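Local atomic coordinates of ferripyochelin binding protein (Salmonella enterica subsp. enterica serovar Typhimurium, PDB entry 3R3R), a protein that binds zinc and is probably related in function to the gamma-class carbonic anhydrases, although its own activity and any ferripyochelin binding remain uncertain. Residues T26-I31 / P44-R49; I63-V68 / V92-M97; S141-L146 / I153-D158; G104-V109 / E122-I127. One frame throughout, in Å; residues are numbered along the deposited sequence.

Contact 1: T26-I31 / P44-R49; sequences TSSVVI and PLVVIR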
loop_
_atom_site.group_PDB
_atom_site.type_symbol
_atom_site.label_atom_id
_atom_site.label_comp_id
_atom_site.label_asym_id
_atom_site.label_seq_id
_atom_site.Cartn_x
_atom_site.Cartn_y
_atom_site.Cartn_z
ATOM N N THR A 26 -5.985 5.217 -14.864
ATOM C CA THR A 26 -6.661 6.476 -15.127
ATOM C C THR A 26 -7.864 6.683 -14.215
ATOM O O THR A 26 -8.302 7.790 -14.039
ATOM C CB THR A 26 -7.130 6.589 -16.586
ATOM O OG1 THR A 26 -8.018 5.514 -16.892
ATOM C CG2 THR A 26 -5.942 6.548 -17.522
ATOM N N SER A 27 -8.412 5.597 -13.679
ATOM C CA SER A 27 -9.615 5.693 -12.831
ATOM C C SER A 27 -9.271 5.923 -11.357
ATOM O O SER A 27 -10.153 6.060 -10.522
ATOM C CB SER A 27 -10.474 4.434 -12.964
ATOM O OG SER A 27 -9.859 3.326 -12.319
ATOM N N SER A 28 -7.984 5.956 -11.053
ATOM C CA SER A 28 -7.534 6.115 -9.685
ATOM C C SER A 28 -7.226 7.570 -9.365
ATOM O O SER A 28 -7.199 8.410 -10.258
ATOM C CB SER A 28 -6.393 5.156 -9.400
ATOM O OG SER A 28 -6.952 3.844 -9.461
ATOM N N VAL A 29 -7.055 7.867 -8.085
ATOM C CA VAL A 29 -6.959 9.241 -7.618
ATOM C C VAL A 29 -5.787 9.289 -6.648
ATOM O O VAL A 29 -5.811 8.624 -5.601
ATOM C CB VAL A 29 -8.264 9.691 -6.922
ATOM C CG1 VAL A 29 -8.117 11.103 -6.365
ATOM C CG2 VAL A 29 -9.476 9.587 -7.883
ATOM N N VAL A 30 -4.751 10.048 -7.009
ATOM C CA VAL A 30 -3.526 10.119 -6.228
ATOM C C VAL A 30 -3.236 11.583 -5.928
ATOM O O VAL A 30 -2.973 12.358 -6.838
ATOM C CB VAL A 30 -2.358 9.449 -6.988
ATOM C CG1 VAL A 30 -1.058 9.538 -6.179
ATOM C CG2 VAL A 30 -2.724 8.002 -7.315
ATOM N N ILE A 31 -3.313 11.952 -4.653
ATOM C CA ILE A 31 -3.317 13.350 -4.235
ATOM C C ILE A 31 -2.146 13.682 -3.327
ATOM O O ILE A 31 -1.882 12.985 -2.347
ATOM C CB ILE A 31 -4.614 13.649 -3.448
ATOM C CG1 ILE A 31 -5.852 13.448 -4.323
ATOM C CG2 ILE A 31 -4.594 15.051 -2.839
ATOM C CD1 ILE A 31 -7.128 13.251 -3.530
ATOM N N PRO A 44 -7.102 -0.200 -10.753
ATOM C CA PRO A 44 -8.294 0.655 -10.866
ATOM C C PRO A 44 -9.009 1.000 -9.558
ATOM O O PRO A 44 -9.050 0.216 -8.596
ATOM C CB PRO A 44 -9.226 -0.158 -11.776
ATOM C CG PRO A 44 -8.255 -0.966 -12.656
ATOM C CD PRO A 44 -7.137 -1.333 -11.700
ATOM N N LEU A 45 -9.612 2.185 -9.567
ATOM C CA LEU A 45 -10.467 2.677 -8.488
ATOM C C LEU A 45 -9.771 2.609 -7.131
ATOM O O LEU A 45 -10.350 2.164 -6.137
ATOM C CB LEU A 45 -11.831 1.960 -8.478
ATOM C CG LEU A 45 -12.650 2.131 -9.774
ATOM C CD1 LEU A 45 -14.030 1.502 -9.633
ATOM C CD2 LEU A 45 -12.790 3.600 -10.200
ATOM N N VAL A 46 -8.528 3.078 -7.096
ATOM C CA VAL A 46 -7.781 3.245 -5.853
ATOM C C VAL A 46 -7.723 4.725 -5.508
ATOM O O VAL A 46 -7.581 5.561 -6.399
ATOM C CB VAL A 46 -6.343 2.699 -6.041
ATOM C CG1 VAL A 46 -5.433 3.096 -4.898
ATOM C CG2 VAL A 46 -6.363 1.189 -6.167
ATOM N N VAL A 47 -7.791 5.049 -4.221
ATOM C CA VAL A 47 -7.487 6.405 -3.752
ATOM C C VAL A 47 -6.243 6.377 -2.881
ATOM O O VAL A 47 -6.166 5.577 -1.944
ATOM C CB VAL A 47 -8.619 6.995 -2.888
ATOM C CG1 VAL A 47 -8.298 8.449 -2.517
ATOM C CG2 VAL A 47 -9.964 6.916 -3.614
ATOM N N ILE A 48 -5.272 7.245 -3.174
ATOM C CA ILE A 48 -4.108 7.430 -2.301
ATOM C C ILE A 48 -4.065 8.910 -1.989
ATOM O O ILE A 48 -3.811 9.713 -2.882
ATOM C CB ILE A 48 -2.783 6.986 -2.944
ATOM C CG1 ILE A 48 -2.927 5.579 -3.544
ATOM C CG2 ILE A 48 -1.676 7.037 -1.898
ATOM C CD1 ILE A 48 -1.673 5.028 -4.211
ATOM N N ARG A 49 -4.337 9.279 -0.738
ATOM C CA ARG A 49 -4.496 10.678 -0.381
ATOM C C ARG A 49 -3.425 11.093 0.624
ATOM O O ARG A 49 -3.538 10.807 1.820
ATOM C CB ARG A 49 -5.923 10.935 0.126
ATOM C CG ARG A 49 -6.222 12.405 0.404
ATOM C CD ARG A 49 -7.702 12.765 0.264
ATOM N NE ARG A 49 -8.617 12.062 1.174
ATOM C CZ ARG A 49 -8.924 12.447 2.418
ATOM N NH1 ARG A 49 -9.817 11.754 3.131
ATOM N NH2 ARG A 49 -8.362 13.531 2.959
#
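Ser27 and Ser28 reach from one coil of the left-handed parallel beta-helix to the backbone of the next, just ahead of the point where strands 29-31 and 47-49 pair in parallel, their axes 4.8 Å apart. Ser28 is worth following outward. Its CB rests against Val46 O; from there OG, anti to the carbonyl carbon (chi1 -67°), swings across to accept a hydrogen bond from Val46 N, OG to N 2.9 Å and nearly straight at 170°. The same OG also bonds to Trp43 O, so it ties two points of the neighbouring turn together. Ser27 OG does a similar job one residue earlier, taking the N-H of Leu45 at 3.0 Å, with Asp25 as its other partner; Leu45 CD2 folds back over Ser27. Beyond the serines the strands exchange three backbone bonds: Val29 N to Val46 O, Ile48 N to Val29 O and Ile31 N to Ile48 O. Val30 and Ile48 share the buried face with Leu8 and Leu69. On the other face Ile31 runs alongside Arg49, whose guanidinium forms a salt bridge with Asp51 close to the zinc ligand His70, while Ile31 CD1 touches Arg49 CD at 3.9 Å.

Contact 2: I63-V68 / V92-M97; sequences IQDGSV and VGHKVM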
loop_
_atom_site.group_PDB
_atom_site.type_symbol
_atom_site.label_atom_id
_atom_site.label_comp_id
_atom_site.label_asym_id
_atom_site.label_seq_id
_atom_site.Cartn_x
_atom_site.Cartn_y
_atom_site.Cartn_z
ATOM N N ILE A 63 -0.668 -1.871 -5.447
ATOM C CA ILE A 63 -1.811 -1.444 -4.671
ATOM C C ILE A 63 -3.052 -1.798 -5.485
ATOM O O ILE A 63 -3.356 -1.154 -6.495
ATOM C CB ILE A 63 -1.795 0.087 -4.380
ATOM C CG1 ILE A 63 -0.457 0.549 -3.761
ATOM C CG2 ILE A 63 -2.976 0.450 -3.480
ATOM C CD1 ILE A 63 -0.104 -0.114 -2.453
ATOM N N GLN A 64 -3.756 -2.835 -5.049
ATOM C CA GLN A 64 -4.803 -3.423 -5.869
ATOM C C GLN A 64 -6.145 -2.697 -5.800
ATOM O O GLN A 64 -6.389 -1.817 -4.945
ATOM C CB GLN A 64 -4.951 -4.910 -5.556
ATOM C CG GLN A 64 -3.738 -5.710 -5.952
ATOM C CD GLN A 64 -3.865 -7.160 -5.506
ATOM O OE1 GLN A 64 -4.983 -7.648 -5.258
ATOM N NE2 GLN A 64 -2.751 -7.861 -5.429
ATOM N N ASP A 65 -7.003 -3.102 -6.728
ATOM C CA ASP A 65 -8.220 -2.394 -7.084
ATOM C C ASP A 65 -9.084 -2.127 -5.872
ATOM O O ASP A 65 -9.310 -3.018 -5.038
ATOM C CB ASP A 65 -9.068 -3.242 -8.053
ATOM C CG ASP A 65 -8.239 -4.141 -8.989
ATOM O OD1 ASP A 65 -8.389 -4.028 -10.237
ATOM O OD2 ASP A 65 -7.482 -5.003 -8.485
ATOM N N GLY A 66 -9.618 -0.912 -5.794
ATOM C CA GLY A 66 -10.562 -0.576 -4.736
ATOM C C GLY A 66 -9.960 -0.257 -3.384
ATOM O O GLY A 66 -10.694 -0.032 -2.436
ATOM N N SER A 67 -8.640 -0.217 -3.275
ATOM C CA SER A 67 -8.002 0.136 -2.015
ATOM C C SER A 67 -8.104 1.632 -1.717
ATOM O O SER A 67 -8.229 2.457 -2.629
ATOM C CB SER A 67 -6.529 -0.298 -2.030
ATOM O OG SER A 67 -6.417 -1.714 -2.043
ATOM N N VAL A 68 -8.032 1.976 -0.434
ATOM C CA VAL A 68 -7.939 3.367 -0.007
ATOM C C VAL A 68 -6.789 3.485 0.972
ATOM O O VAL A 68 -6.719 2.707 1.937
ATOM C CB VAL A 68 -9.254 3.886 0.637
ATOM C CG1 VAL A 68 -9.047 5.299 1.218
ATOM C CG2 VAL A 68 -10.391 3.890 -0.396
ATOM N N VAL A 92 -0.481 -5.266 -1.788
ATOM C CA VAL A 92 -1.658 -4.760 -1.090
ATOM C C VAL A 92 -2.893 -5.237 -1.853
ATOM O O VAL A 92 -3.151 -4.796 -2.970
ATOM C CB VAL A 92 -1.613 -3.219 -0.934
ATOM C CG1 VAL A 92 -2.912 -2.691 -0.314
ATOM C CG2 VAL A 92 -0.379 -2.814 -0.109
ATOM N N GLY A 93 -3.632 -6.156 -1.239
ATOM C CA GLY A 93 -4.738 -6.813 -1.901
ATOM C C GLY A 93 -5.892 -5.904 -2.255
ATOM O O GLY A 93 -5.981 -4.749 -1.816
ATOM N N HIS A 94 -6.833 -6.456 -3.009
ATOM C CA HIS A 94 -7.979 -5.671 -3.446
ATOM C C HIS A 94 -8.729 -5.126 -2.241
ATOM O O HIS A 94 -8.877 -5.816 -1.225
ATOM C CB HIS A 94 -8.970 -6.550 -4.229
ATOM C CG HIS A 94 -8.356 -7.415 -5.297
ATOM N ND1 HIS A 94 -8.004 -6.927 -6.538
ATOM C CD2 HIS A 94 -8.098 -8.751 -5.332
ATOM C CE1 HIS A 94 -7.520 -7.918 -7.274
ATOM N NE2 HIS A 94 -7.573 -9.034 -6.565
ATOM N N LYS A 95 -9.268 -3.920 -2.368
ATOM C CA LYS A 95 -10.196 -3.391 -1.372
ATOM C C LYS A 95 -9.583 -3.323 0.018
ATOM O O LYS A 95 -10.295 -3.456 1.014
ATOM C CB LYS A 95 -11.510 -4.181 -1.345
ATOM C CG LYS A 95 -12.369 -3.918 -2.581
ATOM C CD LYS A 95 -13.671 -4.738 -2.567
ATOM C CE LYS A 95 -14.652 -4.273 -1.549
ATOM N NZ LYS A 95 -15.081 -2.892 -1.899
ATOM N N VAL A 96 -8.282 -3.072 0.108
ATOM C CA VAL A 96 -7.632 -2.912 1.401
ATOM C C VAL A 96 -7.686 -1.457 1.861
ATOM O O VAL A 96 -7.606 -0.528 1.043
ATOM C CB VAL A 96 -6.185 -3.457 1.333
ATOM C CG1 VAL A 96 -5.349 -2.964 2.504
ATOM C CG2 VAL A 96 -6.235 -4.975 1.305
ATOM N N MET A 97 -7.858 -1.273 3.166
ATOM C CA MET A 97 -7.816 0.033 3.809
ATOM C C MET A 97 -6.519 0.146 4.594
ATOM O O MET A 97 -6.328 -0.608 5.564
ATOM C CB MET A 97 -8.990 0.096 4.794
ATOM C CG MET A 97 -9.100 1.392 5.580
ATOM S SD MET A 97 -9.588 2.788 4.561
ATOM C CE MET A 97 -8.185 3.884 4.769
#
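From Gln64 to Ser67 and from Gly93 to Val96 the backbone makes two stacked type II turns, one on each coil, flanked by the parallel pairs Ile63 with Val92 and Val68 with Met97. Gln64 N to Val92 O and Val68 N to Val96 O hold the two ends, and Lys95 N reaches Asp65 O between the turns at 2.8 Å. Ser67 OG works inside this stack: it donates to Gln64 O of its own turn, which also receives Ser67 N, and accepts Val96 N from the next coil at 3.2 Å. On the outside, His94 ND1 gives its hydrogen to Asp65 OD2, 2.8 Å away. The acceptor lies within 3° of the imidazole plane, yet the ring meets the carboxylate from above its plane and the bond is bent, 132° at the hydrogen. Gln64, extended beyond CG, brings OE1, as modelled, over the centre of the same ring, 3.1 Å above it; amide and ring are steeply inclined to each other. Tyr171 of helix 158-182 touches both Gln64 and His94. Inside the coil Ile63 CD1 meets Val92 CG2 at 3.6 Å. Toward the zinc site, Met97 bends at chi2 and again at chi3, which carries CE back to Val68, where it lies 3.9 Å from CG1. Since ND1 holds the hydrogen it gives to Asp65, the carboxylate probably fixes the rotation of the imidazole and would be expected to raise its tendency to protonate.

Contact 3: S141-L146 / I153-D158; sequences SGYLYL and IRPLSD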
loop_
_atom_site.group_PDB
_atom_site.type_symbol
_atom_site.label_atom_id
_atom_site.label_comp_id
_atom_site.label_asym_id
_atom_site.label_seq_id
_atom_site.Cartn_x
_atom_site.Cartn_y
_atom_site.Cartn_z
ATOM N N SER A 141 7.911 -10.568 11.944
ATOM C CA SER A 141 8.342 -11.115 10.665
ATOM C C SER A 141 8.214 -12.638 10.589
ATOM O O SER A 141 8.534 -13.340 11.552
ATOM C CB SER A 141 9.795 -10.702 10.414
ATOM O OG SER A 141 10.253 -11.251 9.204
ATOM N N GLY A 142 7.742 -13.147 9.449
ATOM C CA GLY A 142 7.786 -14.573 9.178
ATOM C C GLY A 142 6.575 -15.387 9.585
ATOM O O GLY A 142 6.640 -16.614 9.596
ATOM N N TYR A 143 5.470 -14.701 9.869
ATOM C CA TYR A 143 4.245 -15.338 10.343
ATOM C C TYR A 143 3.025 -14.971 9.509
ATOM O O TYR A 143 3.005 -13.953 8.794
ATOM C CB TYR A 143 3.951 -14.958 11.802
ATOM C CG TYR A 143 4.916 -15.574 12.780
ATOM C CD1 TYR A 143 6.170 -15.012 12.993
ATOM C CD2 TYR A 143 4.591 -16.730 13.480
ATOM C CE1 TYR A 143 7.066 -15.588 13.880
ATOM C CE2 TYR A 143 5.478 -17.304 14.371
ATOM C CZ TYR A 143 6.708 -16.733 14.563
ATOM O OH TYR A 143 7.576 -17.316 15.458
ATOM N N LEU A 144 2.025 -15.845 9.614
ATOM C CA LEU A 144 0.675 -15.617 9.128
ATOM C C LEU A 144 -0.172 -15.034 10.250
ATOM O O LEU A 144 -0.178 -15.563 11.368
ATOM C CB LEU A 144 0.063 -16.947 8.695
ATOM C CG LEU A 144 -1.433 -16.910 8.368
ATOM C CD1 LEU A 144 -1.679 -16.052 7.133
ATOM C CD2 LEU A 144 -1.983 -18.312 8.147
ATOM N N TYR A 145 -0.882 -13.951 9.933
ATOM C CA TYR A 145 -1.826 -13.329 10.850
ATOM C C TYR A 145 -3.181 -13.305 10.195
ATOM O O TYR A 145 -3.294 -13.034 8.995
ATOM C CB TYR A 145 -1.397 -11.889 11.143
ATOM C CG TYR A 145 -0.035 -11.849 11.769
ATOM C CD1 TYR A 145 0.110 -11.888 13.150
ATOM C CD2 TYR A 145 1.112 -11.851 10.979
ATOM C CE1 TYR A 145 1.355 -11.890 13.731
ATOM C CE2 TYR A 145 2.361 -11.851 11.549
ATOM C CZ TYR A 145 2.479 -11.873 12.933
ATOM O OH TYR A 145 3.716 -11.888 13.527
ATOM N N LEU A 146 -4.207 -13.601 10.975
ATOM C CA LEU A 146 -5.552 -13.412 10.431
ATOM C C LEU A 146 -6.566 -13.223 11.540
ATOM O O LEU A 146 -6.339 -13.508 12.692
ATOM C CB LEU A 146 -5.921 -14.580 9.523
ATOM C CG LEU A 146 -6.120 -15.905 10.253
ATOM C CD1 LEU A 146 -7.576 -16.078 10.652
ATOM C CD2 LEU A 146 -5.656 -17.091 9.399
ATOM N N ILE A 153 -1.028 -16.784 13.761
ATOM C CA ILE A 153 -1.509 -18.153 13.594
ATOM C C ILE A 153 -0.356 -19.153 13.654
ATOM O O ILE A 153 -0.407 -20.125 14.417
ATOM C CB ILE A 153 -2.277 -18.312 12.251
ATOM C CG1 ILE A 153 -3.389 -17.268 12.137
ATOM C CG2 ILE A 153 -2.848 -19.719 12.096
ATOM C CD1 ILE A 153 -4.397 -17.358 13.241
ATOM N N ARG A 154 0.691 -18.903 12.867
ATOM C CA ARG A 154 1.777 -19.869 12.716
ATOM C C ARG A 154 2.850 -19.254 11.831
ATOM O O ARG A 154 2.584 -18.286 11.121
ATOM C CB ARG A 154 1.257 -21.135 12.043
ATOM C CG ARG A 154 0.658 -20.884 10.667
ATOM C CD ARG A 154 0.454 -22.197 9.941
ATOM N NE ARG A 154 -0.300 -22.035 8.699
ATOM C CZ ARG A 154 0.196 -21.550 7.560
ATOM N NH1 ARG A 154 1.460 -21.163 7.494
ATOM N NH2 ARG A 154 -0.577 -21.448 6.483
ATOM N N PRO A 155 4.072 -19.808 11.860
ATOM C CA PRO A 155 5.082 -19.338 10.907
ATOM C C PRO A 155 4.641 -19.629 9.483
ATOM O O PRO A 155 3.919 -20.599 9.228
ATOM C CB PRO A 155 6.311 -20.191 11.247
ATOM C CG PRO A 155 6.100 -20.571 12.678
ATOM C CD PRO A 155 4.620 -20.803 12.798
ATOM N N LEU A 156 5.067 -18.774 8.564
ATOM C CA LEU A 156 4.912 -19.031 7.140
ATOM C C LEU A 156 5.715 -20.258 6.763
ATOM O O LEU A 156 6.863 -20.430 7.212
ATOM C CB LEU A 156 5.454 -17.857 6.326
ATOM C CG LEU A 156 4.665 -16.555 6.485
ATOM C CD1 LEU A 156 5.195 -15.522 5.502
ATOM C CD2 LEU A 156 3.165 -16.771 6.261
ATOM N N SER A 157 5.128 -21.119 5.941
ATOM C CA SER A 157 5.890 -22.215 5.368
ATOM C C SER A 157 6.925 -21.625 4.416
ATOM O O SER A 157 6.813 -20.463 3.983
ATOM C CB SER A 157 4.980 -23.152 4.584
ATOM O OG SER A 157 4.526 -22.477 3.415
ATOM N N ASP A 158 7.928 -22.416 4.068
ATOM C CA ASP A 158 8.935 -21.929 3.154
ATOM C C ASP A 158 8.326 -21.592 1.782
ATOM O O ASP A 158 8.741 -20.636 1.127
ATOM C CB ASP A 158 10.097 -22.926 3.048
ATOM C CG ASP A 158 10.827 -23.146 4.389
ATOM O OD1 ASP A 158 10.646 -22.360 5.351
ATOM O OD2 ASP A 158 11.594 -24.134 4.478
HETATM O O HOH W 1 8.462 -18.546 8.696
#
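Two first torsions bring Leu144 and Arg154 together: Leu144 CG stands anti to its backbone N (chi1 171°), while Arg154 CG lies between its own N and carbonyl carbon (chi1 59°), and the chain then runs extended to NE. The guanidinium therefore comes back beside the strand, and Leu144 CD2 sits over one of its faces, 3.8 Å from Arg154 NH2 and offset toward the rim. Arg154 NH1 donates in its own plane to Pro155 O and also pairs with Glu160, which together fix the rotation of the flat group. The backbones form a beta hairpin. Leu144 N to Arg154 O and Ile153 N to Leu144 O are both nearly straight, the latter 2.8 Å between N and O. Past the strand end, Leu156 N gives a further bond to Gly142 O, and a water within hydrogen-bonding distance of Gly142 O and Leu156 O may link them. Gly142 has a positive phi of 92°, and at its backbone angles a side chain would jam against the preceding carbonyl oxygen. The Tyr143 ring runs alongside the Pro155 ring, Tyr143 CE2 3.7 Å from Pro155 CG. On the face that carries Leu144, Leu156 CD2 packs against Leu144 CB at 3.9 Å. Strand 151-155 is the antiparallel edge of its sheet, closing the run of parallel coils; strand 143-146 bonds on its other side to strand 125-127, where Leu144 and Leu156 both rest on Met126, and Ser157 caps the start of helix 158-182.

Contact 4: G104-V109 / E122-I127; sequences GNRVLV and EDDVMI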
loop_
_atom_site.group_PDB
_atom_site.type_symbol
_atom_site.label_atom_id
_atom_site.label_comp_id
_atom_site.label_asym_id
_atom_site.label_seq_id
_atom_site.Cartn_x
_atom_site.Cartn_y
_atom_site.Cartn_z
ATOM N N GLY A 104 6.654 -3.287 5.969
ATOM C CA GLY A 104 7.995 -3.596 5.508
ATOM C C GLY A 104 7.990 -4.144 4.101
ATOM O O GLY A 104 7.086 -3.890 3.319
ATOM N N ASN A 105 9.035 -4.891 3.773
ATOM C CA ASN A 105 9.198 -5.463 2.445
ATOM C C ASN A 105 8.614 -6.865 2.356
ATOM O O ASN A 105 8.616 -7.598 3.343
ATOM C CB ASN A 105 10.691 -5.566 2.107
ATOM C CG ASN A 105 11.422 -4.248 2.246
ATOM O OD1 ASN A 105 10.952 -3.204 1.797
ATOM N ND2 ASN A 105 12.589 -4.293 2.865
ATOM N N ARG A 106 8.113 -7.246 1.183
ATOM C CA ARG A 106 7.623 -8.626 0.973
ATOM C C ARG A 106 6.526 -8.960 1.997
ATOM O O ARG A 106 6.616 -9.910 2.777
ATOM C CB ARG A 106 8.766 -9.657 1.015
ATOM C CG ARG A 106 9.867 -9.368 -0.015
ATOM C CD ARG A 106 11.028 -10.354 0.133
ATOM N NE ARG A 106 11.524 -10.366 1.503
ATOM C CZ ARG A 106 12.351 -9.461 2.016
ATOM N NH1 ARG A 106 12.835 -8.480 1.258
ATOM N NH2 ARG A 106 12.701 -9.546 3.289
ATOM N N VAL A 107 5.488 -8.136 1.990
ATOM C CA VAL A 107 4.309 -8.362 2.818
ATOM C C VAL A 107 3.126 -8.508 1.885
ATOM O O VAL A 107 3.012 -7.766 0.898
ATOM C CB VAL A 107 4.075 -7.168 3.773
ATOM C CG1 VAL A 107 2.721 -7.266 4.493
ATOM C CG2 VAL A 107 5.226 -7.080 4.768
ATOM N N LEU A 108 2.267 -9.476 2.173
ATOM C CA LEU A 108 1.006 -9.620 1.447
ATOM C C LEU A 108 -0.112 -9.259 2.429
ATOM O O LEU A 108 -0.320 -9.915 3.422
ATOM C CB LEU A 108 0.861 -11.053 0.932
ATOM C CG LEU A 108 -0.491 -11.449 0.327
ATOM C CD1 LEU A 108 -0.782 -10.586 -0.805
ATOM C CD2 LEU A 108 -0.472 -12.900 -0.095
ATOM N N VAL A 109 -0.872 -8.230 2.058
ATOM C CA VAL A 109 -2.023 -7.804 2.846
ATOM C C VAL A 109 -3.281 -8.341 2.158
ATOM O O VAL A 109 -3.642 -7.885 1.065
ATOM C CB VAL A 109 -2.118 -6.279 2.986
ATOM C CG1 VAL A 109 -3.271 -5.902 3.939
ATOM C CG2 VAL A 109 -0.793 -5.682 3.510
ATOM N N GLU A 122 6.243 -6.115 10.017
ATOM C CA GLU A 122 7.620 -6.409 9.649
ATOM C C GLU A 122 7.706 -7.125 8.285
ATOM O O GLU A 122 6.679 -7.460 7.671
ATOM C CB GLU A 122 8.271 -7.216 10.768
ATOM C CG GLU A 122 8.345 -6.427 12.088
ATOM C CD GLU A 122 8.993 -7.211 13.230
ATOM O OE1 GLU A 122 9.451 -8.348 12.992
ATOM O OE2 GLU A 122 9.035 -6.695 14.370
ATOM N N ASP A 123 8.925 -7.332 7.792
ATOM C CA ASP A 123 9.120 -7.961 6.488
ATOM C C ASP A 123 8.599 -9.398 6.497
ATOM O O ASP A 123 8.559 -10.039 7.547
ATOM C CB ASP A 123 10.619 -8.024 6.137
ATOM C CG ASP A 123 11.305 -6.662 6.108
ATOM O OD1 ASP A 123 10.675 -5.610 5.935
ATOM O OD2 ASP A 123 12.539 -6.661 6.207
ATOM N N ASP A 124 8.258 -9.925 5.320
ATOM C CA ASP A 124 7.951 -11.358 5.162
ATOM C C ASP A 124 6.765 -11.769 6.041
ATOM O O ASP A 124 6.857 -12.700 6.850
ATOM C CB ASP A 124 9.176 -12.222 5.461
ATOM C CG ASP A 124 10.321 -11.947 4.506
ATOM O OD1 ASP A 124 10.094 -12.012 3.285
ATOM O OD2 ASP A 124 11.437 -11.633 4.969
ATOM N N VAL A 125 5.642 -11.077 5.868
ATOM C CA VAL A 125 4.441 -11.342 6.647
ATOM C C VAL A 125 3.274 -11.522 5.694
ATOM O O VAL A 125 3.197 -10.847 4.650
ATOM C CB VAL A 125 4.139 -10.172 7.615
ATOM C CG1 VAL A 125 2.726 -10.261 8.215
ATOM C CG2 VAL A 125 5.177 -10.146 8.728
ATOM N N MET A 126 2.375 -12.450 6.037
ATOM C CA MET A 126 1.117 -12.566 5.309
ATOM C C MET A 126 -0.038 -12.293 6.236
ATOM O O MET A 126 -0.076 -12.797 7.366
ATOM C CB MET A 126 0.947 -13.966 4.735
ATOM C CG MET A 126 -0.286 -14.175 3.876
ATOM S SD MET A 126 -0.252 -15.868 3.227
ATOM C CE MET A 126 1.503 -16.077 2.956
ATOM N N ILE A 127 -0.984 -11.498 5.754
ATOM C CA ILE A 127 -2.217 -11.199 6.490
ATOM C C ILE A 127 -3.376 -11.783 5.690
ATOM O O ILE A 127 -3.494 -11.519 4.520
ATOM C CB ILE A 127 -2.378 -9.679 6.653
ATOM C CG1 ILE A 127 -1.185 -9.121 7.462
ATOM C CG2 ILE A 127 -3.733 -9.318 7.292
ATOM C CD1 ILE A 127 -1.020 -7.662 7.378
HETATM O O HOH W 2 14.092 -8.656 6.260
#
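Asp124 is gripped by Arg106 through two nitrogens, side-on: Arg106 NE meets Asp124 OD1 at 2.8 Å and Arg106 NH2 meets Asp124 OD2 at 3.0 Å. Both oxygens are met on the syn side but well out of the carboxylate plane, the two flat groups being turned 41° apart. A bend at chi3 of Arg106 (-54°) turns the outward-running chain toward the next coil, where it makes this salt bridge. Beside it, Asp123 OD1 accepts Asn105 N at 2.8 Å from above the carboxylate plane. Asn105 OD1 turns elsewhere, to the N-H of Glu88. Arg106 and Asp124 occupy equivalent corners of successive coils in the left-handed beta-helix built from hexapeptide repeats, both with positive phi. From these corners strands 107-109 and 125-127 run on in parallel, axes 4.9 Å apart, joined by Leu108 N to Val125 O and Ile127 N to Leu108 O. Val107, Val109, Val125 and Ile127 face the interior, where Val107 CG2 comes to 3.3 Å from Glu122 O, a buried carbonyl oxygen with no hydrogen-bond partner in the model. Leu108 and Met126 point outward and, in the conformers given, run alongside each other and touch Leu164 of helix 158-182.

Overall arrangement
Along the chain the order is contact 1, contact 2, contact 4, contact 3, and the same order runs up the beta-helix. Contacts 1 and 2, centres about 10 Å apart, join where Pro44 and Val47 bond to Gly66 and Ser67; both lead into one parallel sheet, whose strands 68-70 and 97-99 carry the zinc ligands His70 and His99. Contact 2 meets contact 4 through Gly93 and Val109, centres about 15 Å apart. Contacts 4 and 3 lie farther up, on neighbouring strands of the mixed sheet; the centres of contacts 1 and 3 are about 31 Å apart. Contact 3 closes the last coil and leads into helix 158-182, which runs back along the stack, past contacts 4 and 2.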